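Local coordinates for Iron(III) ABC transporter, periplasmic iron-compound-binding protein (Vibrio cholerae, PDB 3TEF) that probably binds iron-loaded catecholate siderophores in the periplasm and hands them to an ABC transporter for iron uptake, at residues G112-T117 with A136-V141. Residues are numbered along the deposited sequence; the frame is centred on the assembly and turned at random.
Sequences GYWEST and AKIEQV
Trp-114, in the first turn of helix 113-128, and Val-141, on the antiparallel helix 131-154, have the nearest CA atoms across the two segments, 9.5 Å apart, a gap that a large side chain has to bridge. Tryptophan has the long apolar reach for this: with CG anti to the backbone N (chi1 180°), the indole extends straight across to the second helix. Val-141 lays one methyl on the six-membered ring, its CG1 lying 3.9 Å from the centroid and 27° off the normal, a CH-pi contact whose shortest approach is 3.5 Å to CH2. A beta-branched valine suits this place, being short enough to sit against the face of a broad ring while offering it a methyl. At the rim of the indole, CZ2 meets the backbone O of Ile-138 near the ring plane at 3.9 Å; the isoleucine's branch methyl CG2, 4.2 Å from CZ2, gives this edge a buried apolar neighbour. The indole's NE1 donates to Asp-142, while Phe-145 stacks on the ring and Trp-121 meets it edge to face. Helix 131-154 runs in sequence between the sheets of the two lobes, consistent with the long lobe-linking helix of this family. The segments thus meet mainly by dispersion and CH-pi contact, probably with a weak electrostatic share at Ile-138 O, while the Asp-142 bond pairs the buried N-H and helps fix the indole's rotation.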
ATOM      1  N   GLY A 112      -8.100   6.693   7.452  1.00 28.09           N
ATOM      2  CA  GLY A 112      -7.943   6.929   6.027  1.00 26.10           C
ATOM      3  C   GLY A 112      -6.505   6.774   5.575  1.00 25.82           C
ATOM      4  O   GLY A 112      -5.568   7.088   6.311  1.00 21.95           O
ATOM      5  N   TYR A 113      -6.339   6.306   4.342  1.00 24.63           N
ATOM      6  CA  TYR A 113      -5.005   6.047   3.802  1.00 24.75           C
ATOM      7  C   TYR A 113      -4.035   7.233   3.919  1.00 21.32           C
ATOM      8  O   TYR A 113      -2.926   7.088   4.440  1.00 22.76           O
ATOM      9  CB  TYR A 113      -5.084   5.603   2.340  1.00 24.12           C
ATOM     10  CG  TYR A 113      -3.710   5.395   1.745  1.00 22.67           C
ATOM     11  CD1 TYR A 113      -3.025   4.193   1.940  1.00 21.59           C
ATOM     12  CD2 TYR A 113      -3.088   6.403   1.005  1.00 22.36           C
ATOM     13  CE1 TYR A 113      -1.764   3.998   1.415  1.00 21.49           C
ATOM     14  CE2 TYR A 113      -1.819   6.217   0.468  1.00 21.62           C
ATOM     15  CZ  TYR A 113      -1.167   5.010   0.682  1.00 20.44           C
ATOM     16  OH  TYR A 113       0.086   4.801   0.186  1.00 18.98           O
ATOM     17  N   TRP A 114      -4.433   8.402   3.430  1.00 22.70           N
ATOM     18  CA  TRP A 114      -3.476   9.512   3.367  1.00 23.58           C
ATOM     19  C   TRP A 114      -3.133  10.113   4.735  1.00 24.76           C
ATOM     20  O   TRP A 114      -1.960  10.359   5.033  1.00 24.45           O
ATOM     21  CB  TRP A 114      -3.903  10.578   2.339  1.00 24.05           C
ATOM     22  CG  TRP A 114      -2.959  11.760   2.220  1.00 26.58           C
ATOM     23  CD1 TRP A 114      -3.309  13.088   2.236  1.00 26.06           C
ATOM     24  CD2 TRP A 114      -1.529  11.729   2.080  1.00 25.29           C
ATOM     25  NE1 TRP A 114      -2.192  13.873   2.120  1.00 27.19           N
ATOM     26  CE2 TRP A 114      -1.081  13.066   2.017  1.00 27.75           C
ATOM     27  CE3 TRP A 114      -0.577  10.699   1.998  1.00 23.16           C
ATOM     28  CZ2 TRP A 114       0.267  13.410   1.872  1.00 25.85           C
ATOM     29  CZ3 TRP A 114       0.768  11.036   1.860  1.00 24.44           C
ATOM     30  CH2 TRP A 114       1.178  12.385   1.802  1.00 24.49           C
ATOM     31  N   GLU A 115      -4.137  10.317   5.585  1.00 26.48           N
ATOM     32  CA  GLU A 115      -3.854  10.820   6.928  1.00 24.79           C
ATOM     33  C   GLU A 115      -2.928   9.862   7.672  1.00 23.17           C
ATOM     34  O   GLU A 115      -1.972  10.294   8.309  1.00 23.38           O
ATOM     35  CB  GLU A 115      -5.140  11.059   7.728  1.00 31.08           C
ATOM     36  CG  GLU A 115      -6.108  12.046   7.086  1.00 41.26           C
ATOM     37  CD  GLU A 115      -5.665  13.492   7.217  1.00 48.01           C
ATOM     38  OE1 GLU A 115      -4.495  13.726   7.596  1.00 49.39           O
ATOM     39  OE2 GLU A 115      -6.492  14.395   6.947  1.00 50.32           O
ATOM     40  N   SER A 116      -3.186   8.562   7.571  1.00 20.68           N
ATOM     41  CA  SER A 116      -2.342   7.603   8.272  1.00 23.97           C
ATOM     42  C   SER A 116      -0.964   7.454   7.636  1.00 21.64           C
ATOM     43  O   SER A 116       0.030   7.326   8.343  1.00 18.88           O
ATOM     44  CB  SER A 116      -3.036   6.237   8.447  1.00 24.72           C
ATOM     45  OG  SER A 116      -3.279   5.612   7.203  1.00 23.29           O
ATOM     46  N   THR A 117      -0.899   7.511   6.309  1.00 20.15           N
ATOM     47  CA  THR A 117       0.375   7.409   5.606  1.00 21.75           C
ATOM     48  C   THR A 117       1.308   8.582   5.954  1.00 22.56           C
ATOM     49  O   THR A 117       2.501   8.393   6.169  1.00 20.68           O
ATOM     50  CB  THR A 117       0.145   7.297   4.087  1.00 21.33           C
ATOM     51  OG1 THR A 117      -0.496   6.047   3.799  1.00 20.32           O
ATOM     52  CG2 THR A 117       1.476   7.387   3.317  1.00 19.74           C
ATOM     53  N   ALA A 136       8.663  18.281   3.340  1.00 28.35           N
ATOM     54  CA  ALA A 136       8.670  18.752   1.961  1.00 30.41           C
ATOM     55  C   ALA A 136       7.898  17.782   1.076  1.00 27.77           C
ATOM     56  O   ALA A 136       7.092  18.197   0.235  1.00 26.05           O
ATOM     57  CB  ALA A 136      10.111  18.933   1.439  1.00 29.08           C
ATOM     58  N   LYS A 137       8.146  16.487   1.278  1.00 25.57           N
ATOM     59  CA  LYS A 137       7.485  15.447   0.502  1.00 25.38           C
ATOM     60  C   LYS A 137       5.991  15.446   0.779  1.00 25.96           C
ATOM     61  O   LYS A 137       5.176  15.357  -0.142  1.00 27.05           O
ATOM     62  CB  LYS A 137       8.057  14.071   0.839  1.00 25.71           C
ATOM     63  CG  LYS A 137       7.718  13.045  -0.186  1.00 27.89           C
ATOM     64  CD  LYS A 137       8.498  13.377  -1.442  1.00 34.21           C
ATOM     65  CE  LYS A 137       7.953  12.668  -2.629  1.00 38.91           C
ATOM     66  NZ  LYS A 137       8.694  13.077  -3.851  1.00 36.66           N
ATOM     67  N   ILE A 138       5.634  15.540   2.058  1.00 27.36           N
ATOM     68  CA  ILE A 138       4.230  15.603   2.428  1.00 25.68           C
ATOM     69  C   ILE A 138       3.506  16.779   1.765  1.00 28.36           C
ATOM     70  O   ILE A 138       2.425  16.608   1.204  1.00 29.66           O
ATOM     71  CB  ILE A 138       4.031  15.617   3.954  1.00 25.68           C
ATOM     72  CG1 ILE A 138       4.443  14.257   4.530  1.00 27.54           C
ATOM     73  CG2 ILE A 138       2.595  15.965   4.285  1.00 26.92           C
ATOM     74  CD1 ILE A 138       4.427  14.193   6.049  1.00 24.91           C
ATOM     75  N   GLU A 139       4.111  17.964   1.814  1.00 28.58           N
ATOM     76  CA  GLU A 139       3.487  19.138   1.215  1.00 31.17           C
ATOM     77  C   GLU A 139       3.214  18.903  -0.265  1.00 29.63           C
ATOM     78  O   GLU A 139       2.143  19.264  -0.778  1.00 30.37           O
ATOM     79  CB  GLU A 139       4.359  20.381   1.411  1.00 31.07           C
ATOM     80  CG  GLU A 139       3.849  21.609   0.655  1.00 37.86           C
ATOM     81  CD  GLU A 139       4.420  22.912   1.192  1.00 43.03           C
ATOM     82  OE1 GLU A 139       5.427  22.863   1.934  1.00 49.03           O
ATOM     83  OE2 GLU A 139       3.859  23.988   0.881  1.00 41.63           O
ATOM     84  N   GLN A 140       4.183  18.293  -0.943  1.00 26.73           N
ATOM     85  CA  GLN A 140       4.083  18.014  -2.371  1.00 27.66           C
ATOM     86  C   GLN A 140       2.916  17.074  -2.671  1.00 30.18           C
ATOM     87  O   GLN A 140       2.063  17.359  -3.514  1.00 29.96           O
ATOM     88  CB  GLN A 140       5.395  17.405  -2.888  1.00 33.16           C
ATOM     89  CG  GLN A 140       5.350  16.990  -4.349  1.00 33.40           C
ATOM     90  CD  GLN A 140       6.639  16.340  -4.833  1.00 39.93           C
ATOM     91  OE1 GLN A 140       7.537  16.025  -4.044  1.00 39.81           O
ATOM     92  NE2 GLN A 140       6.732  16.135  -6.143  1.00 41.82           N
ATOM     93  N   VAL A 141       2.882  15.950  -1.966  1.00 27.66           N
ATOM     94  CA  VAL A 141       1.897  14.913  -2.237  1.00 28.89           C
ATOM     95  C   VAL A 141       0.493  15.336  -1.793  1.00 25.89           C
ATOM     96  O   VAL A 141      -0.502  15.046  -2.463  1.00 26.14           O
ATOM     97  CB  VAL A 141       2.306  13.587  -1.563  1.00 24.81           C
ATOM     98  CG1 VAL A 141       1.190  12.560  -1.692  1.00 27.54           C
ATOM     99  CG2 VAL A 141       3.606  13.074  -2.178  1.00 26.17           C
TER